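Local atomic coordinates of molybdopterin synthase catalytic subunit (Helicobacter pylori, PDB entry 3RPF), a protein that probably catalyses the conversion of cyclic pyranopterin phosphate (precursor Z) into molybdopterin, adding two sulfur atoms delivered by its partner subunit MoaD to build the dithiolene. Residues G38-E43 with G83-G88; D44-L49 with D125-K130; K28-F33 with V95-N100. One frame throughout, in Å; residues are numbered along the deposited sequence.

Interactions 1 and 2 are neighbours, their centres about 9 Å apart, and both reach one antiparallel sheet, where strands 84-86 and 48-53 lie side by side. They meet directly: Val85 N lies 2.7 Å from Leu49 O, probably hydrogen-bonded, and the side chains of Val40 and Leu49 pack together. Interaction 3 sits at the far end of strand 32-39, its centre about 29 Å from that of interaction 1 and 38 Å from that of interaction 2. Each contact holds residues that probably bind substrate, as in relatives: Ile39, Val40 and Arg41, then Asp125, then Asn100. The second subunit touches both 1 and 3, and Arg41 of one subunit packs on Lys99 of the other.

Interaction 1 (G38-E43 with G83-G88); sequences GIVRKE and GDVLIG
Ile87 lays its CD1 over one face of the peptide group joining Arg41 and Lys42, and peptide units are the flat groups that count here, since no aromatic ring takes part. This methyl carbon comes within 3.2 Å of Arg41 O, close packing for a carbon against a carbonyl. A chi2 of -46° puts CD1 there. The Leu86 carbonyl is approached from above its plane too, by Val40 CB at 3.7 Å from Leu86 O. The Val40 carbonyl is met differently: Gly88 N donates to Val40 O over 2.8 Å in a nearly straight bond (166° at the hydrogen), with the donor tilted 21° from the carbonyl plane.

Val40 carries most of the apolar contact, its two methyls dividing the opposing segment between them. CG1, anti to the backbone N, reaches Ile87 CD1 at 3.7 Å, the two side chains crossing at about a right angle. CG2 meets Val85 CG1 at 3.8 Å. Ile87 also flanks Lys42, whose CB lies 4.0 Å from Ile87 CG2 before the extended lysine chain runs off. On the other side of the hydrogen bond, Ile39 CG2 touches Gly88 O at 3.9 Å.

Two polar groups of 38-43 reach the second subunit: Arg41 NE bonds to Asn29 O and Lys42 N to Asn29 OD1, both on that copy. Leu49 of strand 48-53 packs against Val40 in the same chain.

Thus the chain leaving strand 32-39 is pinned to the end of the short edge strand 84-86, joining the two sheets of the alpha/beta-hammerhead fold of MoaE. Ile39, Val40 and Arg41 probably line the substrate site, as in relatives, beside the subunit interface.

Interaction 2 (D44-L49 with D125-K130); sequences DNIQGL and DLIHNK
Gln47 grips Asn129 with both ends of its side-chain amide. Its NE2 donates to Asn129 OD1 over 2.8 Å, with the acceptor close to the Gln47 amide plane but the donor standing above the plane of the Asn129 carbonyl. Its OE1 takes the backbone N-H of Asn129 at 2.9 Å. The two amide planes are turned 36° apart. With CG anti to the carbonyl carbon (chi1 -63°), the Gln47 chain runs extended toward the turn.

The Gln47 backbone is engaged as well: its N donates to Leu126 O at 2.8 Å, while its O probably accepts from Ile87 N. Leu126 N bonds to Gly48 O, 2.8 Å away. Gly48 N is buried with no partner in the model. Asp125 OD2 forms a salt bridge with Arg137, and Asp125 OD1 is hydrogen-bonded outside the two segments, with Leu49 CD2 packed beside it at 3.4 Å. Ile46 CG2 and Ile127 CD1 touch at 4.0 Å.

Ile127 and Lys130 exchange two backbone bonds around a type I' turn, the hallmark of a two-residue beta hairpin; Gln47 clasps that turn at the end of the antiparallel sheet, where strands 121-127 and 130-133 join, and Asp125 probably contributes to substrate binding.

Interaction 3 (K28-F33 with V95-N100); sequences KNFGAF and VSMGKN. With SO4 (sulfate ion), chain E.
Backbone hydrogen bonds between Gly98 and the pair Gly31 and Ala32 set the frame. Gly98 O accepts twice, from Gly31 N at 2.9 Å and from Ala32 N at 3.0 Å, the latter donor lying nearly on the line of the C=O bond. Gly98 N returns a bond to Ala32 O, approaching in the carbonyl plane. Ala32 O has a further neighbour in Met97 CA, a CA-H...O contact of 3.1 Å.

The aromatic contacts belong to Phe30 and Phe33. Gly98 CA sits over the centre of the Phe30 ring, 3.7 Å from the centroid and 13° off the normal, a CH-pi contact made against a residue that has no side chain. Lys28 CB covers the centre of the opposite face, so the ring is sandwiched. Met97, modelled as selenomethionine, places its selenium at the edge of both rings, 5.3 Å from the Phe30 centroid and 5.1 Å from that of Phe33: two Met-aromatic contacts through one atom.

Apolar packing fills in the rest. Met97 CG rests against Phe30 CD2 at 3.7 Å, the side chains crossing at about a right angle. Phe33 has CG anti to the backbone N (chi1 -179°) and lies alongside Met97; its CE1 is 3.6 Å from Val95 CG2. Helix 14-27 packs on Phe33 and Met97 through Ala25.

Asn100, at the N-cap position of helix 101-118, makes a long hydrogen bond from ND2 to O1 of a sulfate, probably from the crystallisation liquor, which Arg101 also holds. Both residues probably bind substrate, as in relatives. The strand pairing itself is a classic beta bulge, Gly31 and Ala32 opposite Gly98, at the start of strand 32-39, where Phe33 carries the sheet on into the second subunit.

Interaction 1 (G38-E43 with G83-G88)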
loop_
_atom_site.group_PDB
_atom_site.type_symbol
_atom_site.label_atom_id
_atom_site.label_comp_id
_atom_site.label_asym_id
_atom_site.label_seq_id
_atom_site.Cartn_x
_atom_site.Cartn_y
_atom_site.Cartn_z
ATOM N N GLY A 38 3.220 10.186 0.743
ATOM C CA GLY A 38 2.476 11.321 1.271
ATOM C C GLY A 38 2.856 12.573 0.499
ATOM O O GLY A 38 4.033 12.957 0.461
ATOM N N ILE A 39 1.861 13.195 -0.132
ATOM C CA ILE A 39 2.083 14.314 -1.032
ATOM C C ILE A 39 1.451 15.550 -0.436
ATOM O O ILE A 39 0.316 15.501 0.023
ATOM C CB ILE A 39 1.399 14.066 -2.378
ATOM C CG1 ILE A 39 1.987 12.830 -3.055
ATOM C CG2 ILE A 39 1.490 15.314 -3.258
ATOM C CD1 ILE A 39 1.106 12.273 -4.157
ATOM N N VAL A 40 2.183 16.664 -0.426
ATOM C CA VAL A 40 1.636 17.887 0.127
ATOM C C VAL A 40 0.565 18.423 -0.811
ATOM O O VAL A 40 0.811 18.671 -1.991
ATOM C CB VAL A 40 2.739 18.940 0.360
ATOM C CG1 VAL A 40 2.124 20.264 0.765
ATOM C CG2 VAL A 40 3.729 18.451 1.426
ATOM N N ARG A 41 -0.640 18.598 -0.293
ATOM C CA ARG A 41 -1.702 19.122 -1.128
ATOM C C ARG A 41 -2.030 20.555 -0.742
ATOM O O ARG A 41 -1.771 20.988 0.387
ATOM C CB ARG A 41 -2.941 18.234 -1.053
ATOM C CG ARG A 41 -3.421 17.930 0.342
ATOM C CD ARG A 41 -4.691 17.080 0.297
ATOM N NE ARG A 41 -5.748 17.716 -0.493
ATOM C CZ ARG A 41 -6.651 18.561 0.006
ATOM N NH1 ARG A 41 -6.629 18.880 1.296
ATOM N NH2 ARG A 41 -7.577 19.091 -0.781
ATOM N N LYS A 42 -2.579 21.293 -1.694
ATOM C CA LYS A 42 -2.986 22.661 -1.444
ATOM C C LYS A 42 -4.264 22.662 -0.626
ATOM O O LYS A 42 -5.297 22.140 -1.060
ATOM C CB LYS A 42 -3.187 23.410 -2.754
ATOM C CG LYS A 42 -3.818 24.784 -2.573
ATOM C CD LYS A 42 -3.893 25.529 -3.890
ATOM C CE LYS A 42 -4.721 26.799 -3.765
ATOM N NZ LYS A 42 -4.726 27.589 -5.033
ATOM N N GLU A 43 -4.170 23.214 0.578
ATOM C CA GLU A 43 -5.330 23.446 1.418
ATOM C C GLU A 43 -5.406 24.939 1.670
ATOM O O GLU A 43 -4.409 25.555 2.062
ATOM C CB GLU A 43 -5.208 22.699 2.747
ATOM C CG GLU A 43 -6.387 22.969 3.670
ATOM C CD GLU A 43 -6.290 22.279 5.016
ATOM O OE1 GLU A 43 -5.158 22.037 5.504
ATOM O OE2 GLU A 43 -7.366 21.991 5.591
ATOM N N GLY A 83 12.329 20.179 6.853
ATOM C CA GLY A 83 12.201 21.539 6.362
ATOM C C GLY A 83 11.033 21.694 5.402
ATOM O O GLY A 83 10.029 20.981 5.524
ATOM N N ASP A 84 11.159 22.613 4.447
ATOM C CA ASP A 84 10.039 23.004 3.602
ATOM C C ASP A 84 9.778 22.029 2.461
ATOM O O ASP A 84 10.706 21.536 1.824
ATOM C CB ASP A 84 10.266 24.397 3.011
ATOM C CG ASP A 84 10.376 25.468 4.074
ATOM O OD1 ASP A 84 10.121 25.154 5.257
ATOM O OD2 ASP A 84 10.712 26.621 3.727
ATOM N N VAL A 85 8.504 21.744 2.248
ATOM C CA VAL A 85 8.026 20.977 1.121
ATOM C C VAL A 85 6.824 21.700 0.512
ATOM O O VAL A 85 5.835 21.923 1.169
ATOM C CB VAL A 85 7.648 19.565 1.555
ATOM C CG1 VAL A 85 7.344 18.713 0.387
ATOM C CG2 VAL A 85 8.727 18.973 2.409
ATOM N N LEU A 86 6.920 22.050 -0.752
ATOM C CA LEU A 86 5.873 22.790 -1.423
ATOM C C LEU A 86 4.716 21.931 -1.935
ATOM O O LEU A 86 4.843 20.737 -2.069
ATOM C CB LEU A 86 6.459 23.625 -2.556
ATOM C CG LEU A 86 7.693 24.447 -2.217
ATOM C CD1 LEU A 86 8.180 25.197 -3.416
ATOM C CD2 LEU A 86 7.461 25.367 -1.068
ATOM N N ILE A 87 3.613 22.584 -2.268
ATOM C CA ILE A 87 2.420 21.919 -2.742
ATOM C C ILE A 87 2.786 21.116 -3.956
ATOM O O ILE A 87 3.506 21.575 -4.800
ATOM C CB ILE A 87 1.417 22.933 -3.267
ATOM C CG1 ILE A 87 0.810 23.756 -2.141
ATOM C CG2 ILE A 87 0.409 22.246 -4.146
ATOM C CD1 ILE A 87 0.382 22.954 -0.989
ATOM N N GLY A 88 2.268 19.906 -4.035
ATOM C CA GLY A 88 2.551 19.017 -5.139
ATOM C C GLY A 88 3.768 18.136 -4.923
ATOM O O GLY A 88 3.972 17.164 -5.663
#

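Interaction 2 (D44-L49 with D125-K130)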
loop_
_atom_site.group_PDB
_atom_site.type_symbol
_atom_site.label_atom_id
_atom_site.label_comp_id
_atom_site.label_asym_id
_atom_site.label_seq_id
_atom_site.Cartn_x
_atom_site.Cartn_y
_atom_site.Cartn_z
ATOM N N ASP A 44 -6.584 25.516 1.439
ATOM C CA ASP A 44 -6.746 26.959 1.474
ATOM C C ASP A 44 -5.733 27.560 0.513
ATOM O O ASP A 44 -5.708 27.193 -0.669
ATOM C CB ASP A 44 -6.576 27.481 2.904
ATOM C CG ASP A 44 -7.646 26.938 3.844
ATOM O OD1 ASP A 44 -7.291 26.284 4.849
ATOM O OD2 ASP A 44 -8.848 27.153 3.559
ATOM N N ASN A 45 -4.887 28.459 1.006
ATOM C CA ASN A 45 -3.850 29.022 0.160
ATOM C C ASN A 45 -2.460 28.870 0.765
ATOM O O ASN A 45 -1.618 29.754 0.626
ATOM C CB ASN A 45 -4.138 30.485 -0.164
ATOM C CG ASN A 45 -3.279 31.011 -1.309
ATOM O OD1 ASN A 45 -3.128 30.351 -2.340
ATOM N ND2 ASN A 45 -2.711 32.203 -1.129
ATOM N N ILE A 46 -2.213 27.745 1.426
ATOM C CA ILE A 46 -0.880 27.497 1.956
ATOM C C ILE A 46 0.113 27.355 0.817
ATOM O O ILE A 46 -0.261 27.023 -0.312
ATOM C CB ILE A 46 -0.822 26.239 2.831
ATOM C CG1 ILE A 46 -1.013 24.972 1.987
ATOM C CG2 ILE A 46 -1.857 26.327 3.947
ATOM C CD1 ILE A 46 -0.749 23.700 2.765
ATOM N N GLN A 47 1.377 27.621 1.115
ATOM C CA GLN A 47 2.446 27.439 0.141
ATOM C C GLN A 47 2.982 26.016 0.178
ATOM O O GLN A 47 3.572 25.533 -0.794
ATOM C CB GLN A 47 3.588 28.416 0.449
ATOM C CG GLN A 47 3.189 29.871 0.322
ATOM C CD GLN A 47 4.151 30.776 1.058
ATOM O OE1 GLN A 47 4.367 30.617 2.263
ATOM N NE2 GLN A 47 4.755 31.713 0.339
ATOM N N GLY A 48 2.781 25.344 1.308
ATOM C CA GLY A 48 3.289 23.990 1.484
ATOM C C GLY A 48 3.387 23.682 2.965
ATOM O O GLY A 48 2.735 24.342 3.786
ATOM N N LEU A 49 4.191 22.683 3.316
ATOM C CA LEU A 49 4.352 22.321 4.706
ATOM C C LEU A 49 5.827 22.373 5.058
ATOM O O LEU A 49 6.689 22.417 4.174
ATOM C CB LEU A 49 3.820 20.913 4.970
ATOM C CG LEU A 49 2.382 20.546 4.597
ATOM C CD1 LEU A 49 2.170 19.039 4.736
ATOM C CD2 LEU A 49 1.355 21.314 5.430
ATOM N N ASP A 125 2.072 24.320 8.785
ATOM C CA ASP A 125 1.553 24.873 7.542
ATOM C C ASP A 125 2.448 26.045 7.128
ATOM O O ASP A 125 2.827 26.834 7.964
ATOM C CB ASP A 125 0.123 25.370 7.747
ATOM C CG ASP A 125 -0.874 24.242 7.955
ATOM O OD1 ASP A 125 -0.767 23.234 7.256
ATOM O OD2 ASP A 125 -1.762 24.363 8.818
ATOM N N LEU A 126 2.782 26.173 5.855
ATOM C CA LEU A 126 3.534 27.331 5.403
ATOM C C LEU A 126 2.538 28.352 4.859
ATOM O O LEU A 126 1.954 28.139 3.819
ATOM C CB LEU A 126 4.500 26.949 4.289
ATOM C CG LEU A 126 5.854 26.394 4.690
ATOM C CD1 LEU A 126 6.810 26.298 3.526
ATOM C CD2 LEU A 126 6.423 27.205 5.801
ATOM N N ILE A 127 2.354 29.453 5.571
ATOM C CA ILE A 127 1.476 30.529 5.127
ATOM C C ILE A 127 2.166 31.874 5.233
ATOM O O ILE A 127 2.677 32.200 6.271
ATOM C CB ILE A 127 0.210 30.581 5.965
ATOM C CG1 ILE A 127 -0.220 29.177 6.342
ATOM C CG2 ILE A 127 -0.893 31.235 5.203
ATOM C CD1 ILE A 127 -1.583 29.103 6.831
ATOM N N HIS A 128 2.149 32.666 4.174
ATOM C CA HIS A 128 2.783 33.978 4.206
ATOM C C HIS A 128 4.261 33.877 4.543
ATOM O O HIS A 128 4.813 34.787 5.138
ATOM C CB HIS A 128 2.096 34.876 5.240
ATOM C CG HIS A 128 0.612 34.951 5.076
ATOM N ND1 HIS A 128 0.011 35.256 3.875
ATOM C CD2 HIS A 128 -0.394 34.759 5.965
ATOM C CE1 HIS A 128 -1.303 35.250 4.028
ATOM N NE2 HIS A 128 -1.572 34.951 5.286
ATOM N N ASN A 129 4.892 32.770 4.163
ATOM C CA ASN A 129 6.301 32.537 4.487
ATOM C C ASN A 129 6.528 32.293 5.975
ATOM O O ASN A 129 7.669 32.289 6.438
ATOM C CB ASN A 129 7.177 33.700 3.997
ATOM C CG ASN A 129 7.002 33.973 2.512
ATOM O OD1 ASN A 129 6.834 33.045 1.713
ATOM N ND2 ASN A 129 7.037 35.246 2.135
ATOM N N LYS A 130 5.438 32.099 6.718
ATOM C CA LYS A 130 5.515 31.786 8.145
ATOM C C LYS A 130 5.027 30.361 8.430
ATOM O O LYS A 130 4.104 29.875 7.773
ATOM C CB LYS A 130 4.696 32.796 8.960
#

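Interaction 3 (K28-F33 with V95-N100)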
loop_
_atom_site.group_PDB
_atom_site.type_symbol
_atom_site.label_atom_id
_atom_site.label_comp_id
_atom_site.label_asym_id
_atom_site.label_seq_id
_atom_site.Cartn_x
_atom_site.Cartn_y
_atom_site.Cartn_z
ATOM N N LYS A 28 16.403 -9.015 -4.815
ATOM C CA LYS A 28 16.135 -9.941 -3.715
ATOM C C LYS A 28 15.068 -10.976 -4.081
ATOM O O LYS A 28 14.588 -11.724 -3.218
ATOM C CB LYS A 28 15.734 -9.172 -2.463
ATOM C CG LYS A 28 16.944 -8.544 -1.746
ATOM C CD LYS A 28 16.553 -7.618 -0.601
ATOM C CE LYS A 28 17.819 -7.125 0.115
ATOM N NZ LYS A 28 17.548 -6.091 1.156
ATOM N N ASN A 29 14.693 -11.010 -5.357
ATOM C CA ASN A 29 13.701 -11.975 -5.839
ATOM C C ASN A 29 12.374 -11.853 -5.082
ATOM O O ASN A 29 11.730 -12.863 -4.780
ATOM C CB ASN A 29 14.262 -13.393 -5.718
ATOM C CG ASN A 29 13.445 -14.418 -6.491
ATOM O OD1 ASN A 29 12.928 -14.138 -7.579
ATOM N ND2 ASN A 29 13.325 -15.615 -5.928
ATOM N N PHE A 30 11.962 -10.615 -4.784
ATOM C CA PHE A 30 10.685 -10.363 -4.119
ATOM C C PHE A 30 9.500 -10.394 -5.075
ATOM O O PHE A 30 9.644 -10.089 -6.257
ATOM C CB PHE A 30 10.710 -8.991 -3.409
ATOM C CG PHE A 30 11.571 -8.968 -2.171
ATOM C CD1 PHE A 30 11.958 -10.151 -1.559
ATOM C CD2 PHE A 30 11.966 -7.761 -1.608
ATOM C CE1 PHE A 30 12.746 -10.136 -0.413
ATOM C CE2 PHE A 30 12.755 -7.732 -0.463
ATOM C CZ PHE A 30 13.143 -8.921 0.140
ATOM N N GLY A 31 8.320 -10.722 -4.552
ATOM C CA GLY A 31 7.139 -10.881 -5.393
ATOM C C GLY A 31 6.060 -9.881 -5.044
ATOM O O GLY A 31 5.054 -9.778 -5.752
ATOM N N ALA A 32 6.255 -9.156 -3.942
ATOM C CA ALA A 32 5.254 -8.174 -3.480
ATOM C C ALA A 32 5.887 -6.865 -3.044
ATOM O O ALA A 32 6.845 -6.845 -2.255
ATOM C CB ALA A 32 4.406 -8.747 -2.346
ATOM N N PHE A 33 5.316 -5.764 -3.524
ATOM C CA PHE A 33 5.962 -4.459 -3.378
ATOM C C PHE A 33 4.883 -3.428 -3.049
ATOM O O PHE A 33 4.085 -3.070 -3.926
ATOM C CB PHE A 33 6.684 -4.154 -4.700
ATOM C CG PHE A 33 7.446 -2.843 -4.735
ATOM C CD1 PHE A 33 8.722 -2.748 -4.205
ATOM C CD2 PHE A 33 6.904 -1.729 -5.359
ATOM C CE1 PHE A 33 9.433 -1.549 -4.273
ATOM C CE2 PHE A 33 7.604 -0.539 -5.438
ATOM C CZ PHE A 33 8.876 -0.447 -4.887
ATOM N N VAL A 95 8.166 1.849 1.921
ATOM C CA VAL A 95 7.999 0.630 1.136
ATOM C C VAL A 95 8.057 -0.551 2.071
ATOM O O VAL A 95 8.842 -0.572 3.025
ATOM C CB VAL A 95 9.111 0.497 0.081
ATOM C CG1 VAL A 95 10.486 0.497 0.766
ATOM C CG2 VAL A 95 8.921 -0.756 -0.751
ATOM N N SER A 96 7.197 -1.526 1.802
ATOM C CA SER A 96 7.201 -2.786 2.509
ATOM C C SER A 96 7.191 -3.794 1.393
ATOM O O SER A 96 6.256 -3.792 0.571
ATOM C CB SER A 96 5.923 -2.915 3.336
ATOM O OG SER A 96 5.818 -4.212 3.906
HETATM N N MSE A 97 8.221 -4.641 1.324
HETATM C CA MSE A 97 8.293 -5.602 0.205
HETATM C C MSE A 97 8.827 -6.934 0.687
HETATM O O MSE A 97 9.553 -6.997 1.679
HETATM C CB MSE A 97 9.188 -5.055 -0.915
HETATM C CG MSE A 97 10.563 -4.551 -0.396
HETATM SE SE MSE A 97 11.694 -3.733 -1.771
HETATM C CE MSE A 97 12.764 -2.516 -0.655
ATOM N N GLY A 98 8.458 -8.006 -0.001
ATOM C CA GLY A 98 8.968 -9.289 0.388
ATOM C C GLY A 98 8.598 -10.371 -0.597
ATOM O O GLY A 98 8.079 -10.123 -1.701
ATOM N N LYS A 99 8.858 -11.596 -0.184
ATOM C CA LYS A 99 8.538 -12.731 -1.004
ATOM C C LYS A 99 7.034 -12.825 -1.220
ATOM O O LYS A 99 6.590 -12.937 -2.366
ATOM C CB LYS A 99 9.096 -14.000 -0.355
ATOM C CG LYS A 99 8.673 -15.298 -1.026
ATOM C CD LYS A 99 9.505 -16.466 -0.470
ATOM C CE LYS A 99 8.768 -17.789 -0.597
ATOM N NZ LYS A 99 9.679 -18.926 -0.938
ATOM N N ASN A 100 6.264 -12.760 -0.130
ATOM C CA ASN A 100 4.811 -12.966 -0.168
ATOM C C ASN A 100 4.026 -11.697 0.174
ATOM O O ASN A 100 4.486 -10.876 0.957
ATOM C CB ASN A 100 4.415 -14.084 0.793
ATOM C CG ASN A 100 4.909 -15.444 0.338
ATOM O OD1 ASN A 100 5.840 -16.005 0.920
ATOM N ND2 ASN A 100 4.288 -15.980 -0.708
HETATM S S SO4 E . 1.461 -13.815 -3.057
HETATM O O1 SO4 E . 1.687 -14.260 -1.685
HETATM O O2 SO4 E . 2.509 -12.882 -3.466
HETATM O O3 SO4 E . 1.480 -14.988 -3.924
HETATM O O4 SO4 E . 0.172 -13.136 -3.172
#